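Local coordinates for protein putative tRNA (Adenine(37)-N6)-methyltransferase (Pseudomonas aeruginosa, PDB 7BU1) that probably methylates the threonylcarbamoyl-modified adenosine at position 37 of tRNA, using bound S-adenosylmethionine as methyl donor, at residues W63-F68 with V133-P138; V109-G114 with W121-D126; Q182-L187 with R212-D217. All coordinates share one frame; numbering follows the deposited sequence.

Interaction 1 (W63-F68 with V133-P138). With SAM (S-adenosylmethionine), chain D.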
loop_
_atom_site.group_PDB
_atom_site.type_symbol
_atom_site.label_atom_id
_atom_site.label_comp_id
_atom_site.label_asym_id
_atom_site.label_seq_id
_atom_site.Cartn_x
_atom_site.Cartn_y
_atom_site.Cartn_z
ATOM N N TRP B 63 4.936 -1.704 5.167
ATOM C CA TRP B 63 4.864 -0.769 4.062
ATOM C C TRP B 63 5.703 0.448 4.403
ATOM O O TRP B 63 5.725 0.900 5.550
ATOM C CB TRP B 63 3.423 -0.320 3.804
ATOM C CG TRP B 63 2.505 -1.376 3.283
ATOM C CD1 TRP B 63 1.613 -2.128 4.010
ATOM C CD2 TRP B 63 2.365 -1.791 1.924
ATOM N NE1 TRP B 63 0.944 -2.997 3.176
ATOM C CE2 TRP B 63 1.390 -2.810 1.894
ATOM C CE3 TRP B 63 2.986 -1.417 0.729
ATOM C CZ2 TRP B 63 1.012 -3.444 0.711
ATOM C CZ3 TRP B 63 2.610 -2.053 -0.444
ATOM C CH2 TRP B 63 1.631 -3.049 -0.445
ATOM N N LEU B 64 6.389 0.979 3.401
ATOM C CA LEU B 64 7.062 2.264 3.502
ATOM C C LEU B 64 6.476 3.174 2.433
ATOM O O LEU B 64 6.484 2.831 1.245
ATOM C CB LEU B 64 8.579 2.127 3.323
ATOM C CG LEU B 64 9.355 1.190 4.258
ATOM C CD1 LEU B 64 10.839 1.188 3.894
ATOM C CD2 LEU B 64 9.150 1.545 5.744
ATOM N N LEU B 65 5.912 4.297 2.861
ATOM C CA LEU B 65 5.599 5.392 1.955
ATOM C C LEU B 65 6.812 6.310 1.913
ATOM O O LEU B 65 7.338 6.693 2.967
ATOM C CB LEU B 65 4.363 6.161 2.417
ATOM C CG LEU B 65 3.077 5.353 2.567
ATOM C CD1 LEU B 65 1.933 6.265 2.940
ATOM C CD2 LEU B 65 2.770 4.622 1.286
ATOM N N PHE B 66 7.276 6.637 0.706
ATOM C CA PHE B 66 8.524 7.367 0.560
ATOM C C PHE B 66 8.432 8.368 -0.586
ATOM O O PHE B 66 7.483 8.373 -1.373
ATOM C CB PHE B 66 9.696 6.405 0.343
ATOM C CG PHE B 66 9.555 5.536 -0.881
ATOM C CD1 PHE B 66 8.830 4.351 -0.832
ATOM C CD2 PHE B 66 10.168 5.889 -2.075
ATOM C CE1 PHE B 66 8.711 3.539 -1.951
ATOM C CE2 PHE B 66 10.056 5.078 -3.203
ATOM C CZ PHE B 66 9.326 3.907 -3.141
ATOM N N LEU B 67 9.452 9.210 -0.684
ATOM C CA LEU B 67 9.566 10.179 -1.762
ATOM C C LEU B 67 10.559 9.675 -2.805
ATOM O O LEU B 67 11.672 9.257 -2.461
ATOM C CB LEU B 67 10.036 11.528 -1.224
ATOM C CG LEU B 67 9.057 12.316 -0.370
ATOM C CD1 LEU B 67 9.680 13.651 -0.010
ATOM C CD2 LEU B 67 7.743 12.496 -1.113
ATOM N N PHE B 68 10.152 9.729 -4.077
ATOM C CA PHE B 68 11.015 9.407 -5.217
ATOM C C PHE B 68 11.960 10.579 -5.463
ATOM O O PHE B 68 11.833 11.326 -6.435
ATOM C CB PHE B 68 10.192 9.147 -6.471
ATOM C CG PHE B 68 9.427 7.853 -6.468
ATOM C CD1 PHE B 68 10.086 6.638 -6.538
ATOM C CD2 PHE B 68 8.039 7.860 -6.452
ATOM C CE1 PHE B 68 9.371 5.449 -6.566
ATOM C CE2 PHE B 68 7.324 6.682 -6.480
ATOM C CZ PHE B 68 7.992 5.471 -6.535
ATOM N N VAL B 133 11.825 8.610 3.794
ATOM C CA VAL B 133 10.632 7.833 4.127
ATOM C C VAL B 133 9.654 8.693 4.925
ATOM O O VAL B 133 10.020 9.291 5.946
ATOM C CB VAL B 133 11.001 6.546 4.883
ATOM C CG1 VAL B 133 9.745 5.782 5.260
ATOM C CG2 VAL B 133 11.885 5.683 4.006
ATOM N N LEU B 134 8.401 8.726 4.480
ATOM C CA LEU B 134 7.373 9.523 5.129
ATOM C C LEU B 134 6.596 8.759 6.191
ATOM O O LEU B 134 6.025 9.394 7.086
ATOM C CB LEU B 134 6.379 10.059 4.095
ATOM C CG LEU B 134 6.970 10.773 2.885
ATOM C CD1 LEU B 134 5.863 11.165 1.917
ATOM C CD2 LEU B 134 7.788 11.984 3.315
ATOM N N ASP B 135 6.542 7.428 6.112
ATOM C CA ASP B 135 5.658 6.661 6.977
ATOM C C ASP B 135 6.080 5.195 6.991
ATOM O O ASP B 135 6.649 4.684 6.021
ATOM C CB ASP B 135 4.204 6.788 6.508
ATOM C CG ASP B 135 3.200 6.289 7.540
ATOM O OD1 ASP B 135 3.606 5.730 8.578
ATOM O OD2 ASP B 135 1.988 6.442 7.302
ATOM N N ILE B 136 5.778 4.524 8.102
ATOM C CA ILE B 136 5.923 3.079 8.245
ATOM C C ILE B 136 4.559 2.531 8.625
ATOM O O ILE B 136 3.936 3.032 9.565
ATOM C CB ILE B 136 6.954 2.690 9.318
ATOM C CG1 ILE B 136 8.347 3.211 8.986
ATOM C CG2 ILE B 136 6.976 1.173 9.509
ATOM C CD1 ILE B 136 9.204 3.411 10.228
ATOM N N LYS B 137 4.080 1.537 7.878
ATOM C CA LYS B 137 2.799 0.906 8.170
ATOM C C LYS B 137 3.012 -0.600 8.252
ATOM O O LYS B 137 3.647 -1.189 7.355
ATOM C CB LYS B 137 1.734 1.219 7.113
ATOM C CG LYS B 137 1.205 2.645 7.099
ATOM C CD LYS B 137 0.581 2.968 5.738
ATOM C CE LYS B 137 -0.255 4.244 5.757
ATOM N NZ LYS B 137 0.250 5.229 6.745
ATOM N N PRO B 138 2.493 -1.263 9.280
ATOM C CA PRO B 138 2.594 -2.723 9.322
ATOM C C PRO B 138 1.740 -3.356 8.238
ATOM O O PRO B 138 0.595 -2.956 8.009
ATOM C CB PRO B 138 2.067 -3.073 10.716
ATOM C CG PRO B 138 1.138 -1.968 11.042
ATOM C CD PRO B 138 1.749 -0.730 10.432
HETATM N N SAM D . 7.305 -0.420 -5.212
HETATM C CA SAM D . 7.419 1.040 -5.389
HETATM C C SAM D . 6.047 1.641 -5.723
HETATM O O SAM D . 5.849 2.821 -5.375
HETATM O OXT SAM D . 5.216 0.911 -6.298
HETATM C CB SAM D . 8.432 1.404 -6.489
HETATM C CG SAM D . 7.966 0.886 -7.855
HETATM S SD SAM D . 9.120 1.442 -9.163
HETATM C CE SAM D . 8.463 0.960 -10.746
HETATM C "C5'" SAM D . 10.733 0.612 -8.997
HETATM C "C4'" SAM D . 11.825 1.657 -9.122
HETATM O "O4'" SAM D . 11.742 2.520 -7.989
HETATM C "C3'" SAM D . 13.138 1.030 -8.813
HETATM O "O3'" SAM D . 13.637 0.272 -9.905
HETATM C "C2'" SAM D . 13.999 2.233 -8.540
HETATM O "O2'" SAM D . 14.715 2.633 -9.706
HETATM C "C1'" SAM D . 12.930 3.288 -8.231
HETATM N N9 SAM D . 13.300 4.089 -7.065
HETATM C C8 SAM D . 13.553 3.584 -5.862
HETATM N N7 SAM D . 13.872 4.595 -5.063
HETATM C C5 SAM D . 13.810 5.721 -5.773
HETATM C C6 SAM D . 14.025 6.991 -5.431
HETATM N N6 SAM D . 14.367 7.221 -4.159
HETATM N N1 SAM D . 13.905 7.983 -6.321
HETATM C C2 SAM D . 13.543 7.675 -7.634
HETATM N N3 SAM D . 13.319 6.334 -7.957
HETATM C C4 SAM D . 13.456 5.400 -7.017
#
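Trp63 and Lys137 pair through two backbone bonds. Trp63 N gives its hydrogen to Lys137 O at 2.6 Å, and Lys137 N returns one to Trp63 O at 2.9 Å, nearly straight at 171°. Further along, Leu65 O receives Leu134 N at 2.7 Å and, weakly, Asp135 N. Leu65 N reaches Asp135 O by a longer bond. Leu134 and Asp135 thus both face Leu65, which makes a classic beta bulge. It shifts the register by one residue, so Phe66 pairs with Val133. The two antiparallel strands, 61-67 and 132-138, are neighbours in the six-stranded barrel of the N-terminal domain.

On one face, Leu64 and Ile136 lie side by side, with Leu64 CD2 3.7 Å from Ile136 CG1. Leu41 of strand 38-43 packs on Ile136 there. On the other face, Leu65 CD1 meets the Lys137 chain at CE. Trp63 NE1 is hydrogen-bonded to Asp144 OD2, and the Trp63 indole meets Trp63 of the second subunit edge-to-face. Beyond the bulge, Leu67 and Leu134 cross at about a right angle, and Leu67 CD2 comes to 3.8 Å from Leu134 CD1. Phe66 swings away with CG between the backbone N and carbonyl carbon (chi1 60°), and its ring edge meets S-adenosylmethionine CA. Phe68 lays CD1 3.5 Å from N3 of the adenine.

Interaction 2 (V109-G114 with W121-D126); sequences VVRLEG and WLSGID. With SAM (S-adenosylmethionine), chain D.
Arg111 and Ser123 face each other as an antiparallel hydrogen-bonded pair, with Arg111 N to Ser123 O at 3.0 Å and Ser123 N to Arg111 O at 3.1 Å. This is the beta hairpin of strands 105-116 and 119-123, two neighbours in the barrel of the N-terminal domain. Glu113 N adds a bond to Trp121 O, and Trp121 N adds one to Gly114 O.

Leu122 and Val110 meet on the side where Leu41 of the neighbouring strand 38-43 and Leu64 of strand 61-67, on the far side of strand 105-116, also pack on Leu122. Val110 has one methyl for each partner. CG2 meets Leu122 CD2 at 4.1 Å. CG1 lies anti to the carbonyl carbon (chi1 -62°) and reaches Ile125 CG2 at 3.7 Å. Leu112 joins the same side, its CD1 touching Leu122 CD2.

Glu113 sends its chain alongside Ser123. Its carboxylate OE1 comes to 3.3 Å from Ser123 CB, a contact with carbon and not a polar bond. The polar ends find partners elsewhere: Glu113 OE2 forms a salt bridge with Arg38, and Ser123 OG bonds to Pro35 O. Arg111 starts beside Ser123, then its chain bends at chi3 (-89°) and the guanidinium leads away to Asp148 of the second subunit. Trp121 sets the edge of its ring against the backbone of Gly114, with CD1 3.4 Å from Gly114 O.

Past the strand, Gly124 turns with positive phi, and the chain runs on to the S-adenosylmethionine site. Asp126 OD1 is bonded to Ser108 OG, which helps to fix the carboxylate. The amino N of S-adenosylmethionine donates to Asp126 OD2 at 2.8 Å.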
loop_
_atom_site.group_PDB
_atom_site.type_symbol
_atom_site.label_atom_id
_atom_site.label_comp_id
_atom_site.label_asym_id
_atom_site.label_seq_id
_atom_site.Cartn_x
_atom_site.Cartn_y
_atom_site.Cartn_z
ATOM N N VAL B 109 6.360 -2.776 0.017
ATOM C CA VAL B 109 6.318 -3.669 1.161
ATOM C C VAL B 109 7.637 -4.423 1.192
ATOM O O VAL B 109 8.015 -5.084 0.220
ATOM C CB VAL B 109 5.109 -4.617 1.116
ATOM C CG1 VAL B 109 4.994 -5.292 -0.223
ATOM C CG2 VAL B 109 5.201 -5.634 2.252
ATOM N N VAL B 110 8.348 -4.303 2.309
ATOM C CA VAL B 110 9.640 -4.938 2.498
ATOM C C VAL B 110 9.573 -5.781 3.763
ATOM O O VAL B 110 8.729 -5.569 4.636
ATOM C CB VAL B 110 10.787 -3.908 2.587
ATOM C CG1 VAL B 110 10.880 -3.132 1.295
ATOM C CG2 VAL B 110 10.577 -2.962 3.768
ATOM N N ARG B 111 10.462 -6.763 3.844
ATOM C CA ARG B 111 10.540 -7.589 5.035
ATOM C C ARG B 111 11.210 -6.809 6.153
ATOM O O ARG B 111 12.169 -6.069 5.921
ATOM C CB ARG B 111 11.318 -8.876 4.768
ATOM C CG ARG B 111 11.353 -9.793 5.979
ATOM C CD ARG B 111 12.148 -11.048 5.727
ATOM N NE ARG B 111 11.310 -12.105 5.173
ATOM C CZ ARG B 111 10.472 -12.847 5.892
ATOM N NH1 ARG B 111 10.354 -12.642 7.201
ATOM N NH2 ARG B 111 9.751 -13.795 5.307
ATOM N N LEU B 112 10.678 -6.957 7.365
ATOM C CA LEU B 112 11.283 -6.375 8.557
ATOM C C LEU B 112 12.096 -7.462 9.251
ATOM O O LEU B 112 11.534 -8.429 9.779
ATOM C CB LEU B 112 10.229 -5.795 9.493
ATOM C CG LEU B 112 10.790 -5.290 10.823
ATOM C CD1 LEU B 112 11.801 -4.167 10.593
ATOM C CD2 LEU B 112 9.660 -4.841 11.761
ATOM N N GLU B 113 13.418 -7.309 9.239
ATOM C CA GLU B 113 14.284 -8.293 9.870
ATOM C C GLU B 113 14.464 -8.042 11.357
ATOM O O GLU B 113 14.547 -8.993 12.135
ATOM C CB GLU B 113 15.653 -8.296 9.187
ATOM C CG GLU B 113 15.582 -8.569 7.711
ATOM C CD GLU B 113 16.924 -8.940 7.134
ATOM O OE1 GLU B 113 16.994 -9.962 6.406
ATOM O OE2 GLU B 113 17.911 -8.215 7.416
ATOM N N GLY B 114 14.466 -6.788 11.768
ATOM C CA GLY B 114 14.655 -6.445 13.162
ATOM C C GLY B 114 14.659 -4.940 13.267
ATOM O O GLY B 114 14.654 -4.227 12.258
ATOM N N TRP B 121 15.928 -2.641 10.253
ATOM C CA TRP B 121 16.699 -3.469 9.328
ATOM C C TRP B 121 15.752 -4.076 8.299
ATOM O O TRP B 121 14.881 -4.877 8.649
ATOM C CB TRP B 121 17.450 -4.566 10.072
ATOM C CG TRP B 121 18.347 -4.023 11.123
ATOM C CD1 TRP B 121 18.007 -3.686 12.412
ATOM C CD2 TRP B 121 19.739 -3.736 10.987
ATOM N NE1 TRP B 121 19.111 -3.212 13.080
ATOM C CE2 TRP B 121 20.186 -3.233 12.227
ATOM C CE3 TRP B 121 20.650 -3.859 9.943
ATOM C CZ2 TRP B 121 21.511 -2.854 12.443
ATOM C CZ3 TRP B 121 21.970 -3.484 10.161
ATOM C CH2 TRP B 121 22.387 -2.990 11.398
ATOM N N LEU B 122 15.930 -3.708 7.038
ATOM C CA LEU B 122 15.015 -4.102 5.979
ATOM C C LEU B 122 15.673 -5.088 5.016
ATOM O O LEU B 122 16.899 -5.116 4.857
ATOM C CB LEU B 122 14.515 -2.873 5.220
ATOM C CG LEU B 122 14.064 -1.711 6.114
ATOM C CD1 LEU B 122 13.658 -0.512 5.268
ATOM C CD2 LEU B 122 12.929 -2.128 7.055
ATOM N N SER B 123 14.831 -5.905 4.380
ATOM C CA SER B 123 15.261 -6.924 3.433
ATOM C C SER B 123 14.283 -6.976 2.264
ATOM O O SER B 123 13.085 -6.745 2.432
ATOM C CB SER B 123 15.373 -8.299 4.123
ATOM O OG SER B 123 15.057 -9.358 3.243
ATOM N N GLY B 124 14.802 -7.301 1.082
ATOM C CA GLY B 124 13.978 -7.378 -0.117
ATOM C C GLY B 124 13.474 -6.035 -0.596
ATOM O O GLY B 124 12.333 -5.936 -1.071
ATOM N N ILE B 125 14.311 -5.004 -0.507
ATOM C CA ILE B 125 13.927 -3.635 -0.802
ATOM C C ILE B 125 14.123 -3.329 -2.282
ATOM O O ILE B 125 14.955 -3.924 -2.971
ATOM C CB ILE B 125 14.737 -2.646 0.059
ATOM C CG1 ILE B 125 16.213 -2.690 -0.345
ATOM C CG2 ILE B 125 14.581 -2.965 1.540
ATOM C CD1 ILE B 125 17.064 -1.679 0.363
ATOM N N ASP B 126 13.384 -2.329 -2.759
ATOM C CA ASP B 126 13.533 -1.793 -4.104
ATOM C C ASP B 126 13.854 -0.304 -4.053
ATOM O O ASP B 126 13.530 0.435 -4.981
ATOM C CB ASP B 126 12.278 -2.047 -4.941
ATOM C CG ASP B 126 11.020 -1.408 -4.337
ATOM O OD1 ASP B 126 11.016 -1.118 -3.126
ATOM O OD2 ASP B 126 10.031 -1.194 -5.075
HETATM N N SAM D . 7.305 -0.420 -5.212
HETATM C CA SAM D . 7.419 1.040 -5.389
HETATM C C SAM D . 6.047 1.641 -5.723
HETATM O O SAM D . 5.849 2.821 -5.375
HETATM O OXT SAM D . 5.216 0.911 -6.298
HETATM C CB SAM D . 8.432 1.404 -6.489
HETATM C CG SAM D . 7.966 0.886 -7.855
HETATM S SD SAM D . 9.120 1.442 -9.163
HETATM C CE SAM D . 8.463 0.960 -10.746
HETATM C "C5'" SAM D . 10.733 0.612 -8.997
HETATM C "C4'" SAM D . 11.825 1.657 -9.122
HETATM O "O4'" SAM D . 11.742 2.520 -7.989
HETATM C "C3'" SAM D . 13.138 1.030 -8.813
HETATM O "O3'" SAM D . 13.637 0.272 -9.905
HETATM C "C2'" SAM D . 13.999 2.233 -8.540
HETATM O "O2'" SAM D . 14.715 2.633 -9.706
HETATM C "C1'" SAM D . 12.930 3.288 -8.231
HETATM N N9 SAM D . 13.300 4.089 -7.065
HETATM C C8 SAM D . 13.553 3.584 -5.862
HETATM N N7 SAM D . 13.872 4.595 -5.063
HETATM C C5 SAM D . 13.810 5.721 -5.773
HETATM C C6 SAM D . 14.025 6.991 -5.431
HETATM N N6 SAM D . 14.367 7.221 -4.159
HETATM N N1 SAM D . 13.905 7.983 -6.321
HETATM C C2 SAM D . 13.543 7.675 -7.634
HETATM N N3 SAM D . 13.319 6.334 -7.957
HETATM C C4 SAM D . 13.456 5.400 -7.017
#

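Interaction 3 (Q182-L187 with R212-D217); sequences QPVAEL and RLWDLD
Trp214 is the main bump, and Gln182 lies across it. The Gln182 chain bends at chi2 (-77°), which lays the amide over the indole with the two planes 25° apart. Gln182 CG sits over one face of the ring, offset toward the rim, 4.0 Å from the centroid of the six-membered ring in a CH-pi contact. Further out, Gln182 CD is 3.2 Å from Trp214 CZ2, and Gln182 NE2 is 3.3 Å from Trp214 CH2. Gln182 CB covers the pyrrole end near NE1. Outside the contact, Gln182 OE1 takes a weak hydrogen bond from Arg38 NE.

The indole is put in reach by a type II' beta turn that runs from Leu213 to Leu216. Trp214 is its second residue, with positive phi, and the turn links strands 208-213 and 216-224 of the mixed sheet in the C-terminal domain. The opposing piece is the start of helix 184-192. Pro183 stands at its N-cap position and is the centre of an inverse gamma turn, so the chain bends sharply between Gln182 and the helix.

Two residues from the first turn of that helix fill the hollow between the indole and the leucines of the hairpin. With CG anti to the backbone N (chi1 178°), Leu187 directs its CD2 branch to the five-membered part of Trp214, 3.8 Å from NE1, and to Leu213 CD2 at 4.2 Å. Val184 meets Leu216 tip to tip, with Val184 CG1 and CG2 both 3.9 Å from Leu216 CD1. Helix 167-180 adds to the packing: its Leu180 touches Trp214, and its His176 and Arg179 touch Leu216.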
loop_
_atom_site.group_PDB
_atom_site.type_symbol
_atom_site.label_atom_id
_atom_site.label_comp_id
_atom_site.label_asym_id
_atom_site.label_seq_id
_atom_site.Cartn_x
_atom_site.Cartn_y
_atom_site.Cartn_z
ATOM N N GLN B 182 27.595 -8.322 4.389
ATOM C CA GLN B 182 26.421 -8.336 3.535
ATOM C C GLN B 182 26.477 -9.537 2.604
ATOM O O GLN B 182 27.567 -9.946 2.181
ATOM C CB GLN B 182 26.329 -7.053 2.700
ATOM C CG GLN B 182 26.261 -5.797 3.528
ATOM C CD GLN B 182 24.884 -5.577 4.118
ATOM O OE1 GLN B 182 23.954 -6.338 3.860
ATOM N NE2 GLN B 182 24.748 -4.530 4.916
ATOM N N PRO B 183 25.334 -10.129 2.278
ATOM C CA PRO B 183 25.346 -11.250 1.334
ATOM C C PRO B 183 25.549 -10.747 -0.090
ATOM O O PRO B 183 24.627 -10.729 -0.910
ATOM C CB PRO B 183 23.975 -11.905 1.547
ATOM C CG PRO B 183 23.107 -10.813 2.040
ATOM C CD PRO B 183 23.982 -9.834 2.779
ATOM N N VAL B 184 26.791 -10.360 -0.382
ATOM C CA VAL B 184 27.121 -9.721 -1.653
ATOM C C VAL B 184 26.836 -10.658 -2.824
ATOM O O VAL B 184 26.233 -10.259 -3.828
ATOM C CB VAL B 184 28.591 -9.262 -1.639
ATOM C CG1 VAL B 184 29.094 -9.023 -3.049
ATOM C CG2 VAL B 184 28.747 -8.011 -0.782
ATOM N N ALA B 185 27.258 -11.919 -2.709
ATOM C CA ALA B 185 27.107 -12.858 -3.822
ATOM C C ALA B 185 25.638 -13.107 -4.142
ATOM O O ALA B 185 25.227 -13.069 -5.309
ATOM C CB ALA B 185 27.810 -14.178 -3.492
ATOM N N GLU B 186 24.823 -13.326 -3.106
ATOM C CA GLU B 186 23.402 -13.570 -3.332
ATOM C C GLU B 186 22.716 -12.336 -3.913
ATOM O O GLU B 186 21.867 -12.458 -4.807
ATOM C CB GLU B 186 22.739 -14.017 -2.034
ATOM C CG GLU B 186 23.360 -15.275 -1.451
ATOM C CD GLU B 186 24.415 -14.990 -0.387
ATOM O OE1 GLU B 186 25.327 -14.161 -0.628
ATOM O OE2 GLU B 186 24.328 -15.607 0.698
ATOM N N LEU B 187 23.070 -11.137 -3.423
ATOM C CA LEU B 187 22.477 -9.920 -3.965
ATOM C C LEU B 187 22.830 -9.753 -5.436
ATOM O O LEU B 187 21.961 -9.442 -6.258
ATOM C CB LEU B 187 22.933 -8.692 -3.176
ATOM C CG LEU B 187 22.395 -7.352 -3.712
ATOM C CD1 LEU B 187 20.877 -7.352 -3.782
ATOM C CD2 LEU B 187 22.876 -6.171 -2.888
ATOM N N ARG B 212 26.864 -0.390 -9.566
ATOM C CA ARG B 212 27.408 -0.147 -8.246
ATOM C C ARG B 212 26.452 -0.742 -7.218
ATOM O O ARG B 212 25.255 -0.440 -7.235
ATOM C CB ARG B 212 27.610 1.347 -8.015
ATOM C CG ARG B 212 28.392 1.663 -6.763
ATOM C CD ARG B 212 28.947 3.068 -6.820
ATOM N NE ARG B 212 30.147 3.199 -6.002
ATOM C CZ ARG B 212 31.384 3.018 -6.455
ATOM N NH1 ARG B 212 31.587 2.691 -7.728
ATOM N NH2 ARG B 212 32.416 3.166 -5.632
ATOM N N LEU B 213 26.970 -1.620 -6.359
ATOM C CA LEU B 213 26.232 -2.147 -5.216
ATOM C C LEU B 213 27.085 -1.963 -3.971
ATOM O O LEU B 213 28.241 -2.399 -3.948
ATOM C CB LEU B 213 25.882 -3.625 -5.403
ATOM C CG LEU B 213 24.898 -3.982 -6.521
ATOM C CD1 LEU B 213 24.993 -5.478 -6.861
ATOM C CD2 LEU B 213 23.464 -3.589 -6.147
ATOM N N TRP B 214 26.509 -1.354 -2.932
ATOM C CA TRP B 214 27.252 -0.958 -1.717
ATOM C C TRP B 214 28.396 -0.061 -2.185
ATOM O O TRP B 214 28.134 0.906 -2.917
ATOM C CB TRP B 214 27.689 -2.187 -0.919
ATOM C CG TRP B 214 26.588 -3.122 -0.478
ATOM C CD1 TRP B 214 26.363 -4.397 -0.930
ATOM C CD2 TRP B 214 25.594 -2.870 0.525
ATOM N NE1 TRP B 214 25.281 -4.943 -0.273
ATOM C CE2 TRP B 214 24.792 -4.026 0.621
ATOM C CE3 TRP B 214 25.299 -1.775 1.343
ATOM C CZ2 TRP B 214 23.708 -4.119 1.504
ATOM C CZ3 TRP B 214 24.214 -1.866 2.232
ATOM C CH2 TRP B 214 23.436 -3.032 2.304
ATOM N N ASP B 215 29.648 -0.342 -1.817
ATOM C CA ASP B 215 30.805 0.385 -2.323
ATOM C C ASP B 215 31.539 -0.391 -3.415
ATOM O O ASP B 215 32.726 -0.147 -3.657
ATOM C CB ASP B 215 31.763 0.735 -1.186
ATOM C CG ASP B 215 32.190 -0.475 -0.380
ATOM O OD1 ASP B 215 31.726 -1.597 -0.678
ATOM O OD2 ASP B 215 32.990 -0.303 0.568
ATOM N N LEU B 216 30.852 -1.312 -4.084
ATOM C CA LEU B 216 31.461 -2.190 -5.068
ATOM C C LEU B 216 31.036 -1.828 -6.485
ATOM O O LEU B 216 29.951 -1.288 -6.717
ATOM C CB LEU B 216 31.085 -3.648 -4.793
ATOM C CG LEU B 216 31.242 -4.091 -3.342
ATOM C CD1 LEU B 216 30.429 -5.347 -3.089
ATOM C CD2 LEU B 216 32.710 -4.304 -3.022
ATOM N N ASP B 217 31.892 -2.194 -7.433
ATOM C CA ASP B 217 31.586 -2.172 -8.857
ATOM C C ASP B 217 31.536 -3.615 -9.321
ATOM O O ASP B 217 32.519 -4.352 -9.168
ATOM C CB ASP B 217 32.639 -1.405 -9.653
ATOM C CG ASP B 217 32.668 0.059 -9.318
ATOM O OD1 ASP B 217 31.596 0.697 -9.350
ATOM O OD2 ASP B 217 33.768 0.575 -9.033
#

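In the fold
From the N terminus, the chain passes strands 9-11, 15-19 and 38-43 before strand 61-67, where interaction 1 opens. It then follows strand 105-116 and returns along strand 119-123, and interaction 2 closes that short hairpin. Strand 132-138 follows and closes interaction 1, so the hairpin is nested inside the larger loop. Strands 61-67 and 105-116 are barrel neighbours. The two contacts touch where Leu64 CD1 lies 3.6 Å from Leu122 CD1, and both reach S-adenosylmethionine and the second subunit. Interaction 3 comes later, in series, and closes a loop in the C-terminal domain. Its nearest atoms are about 6 Å from interaction 2 and about 13 Å from interaction 1.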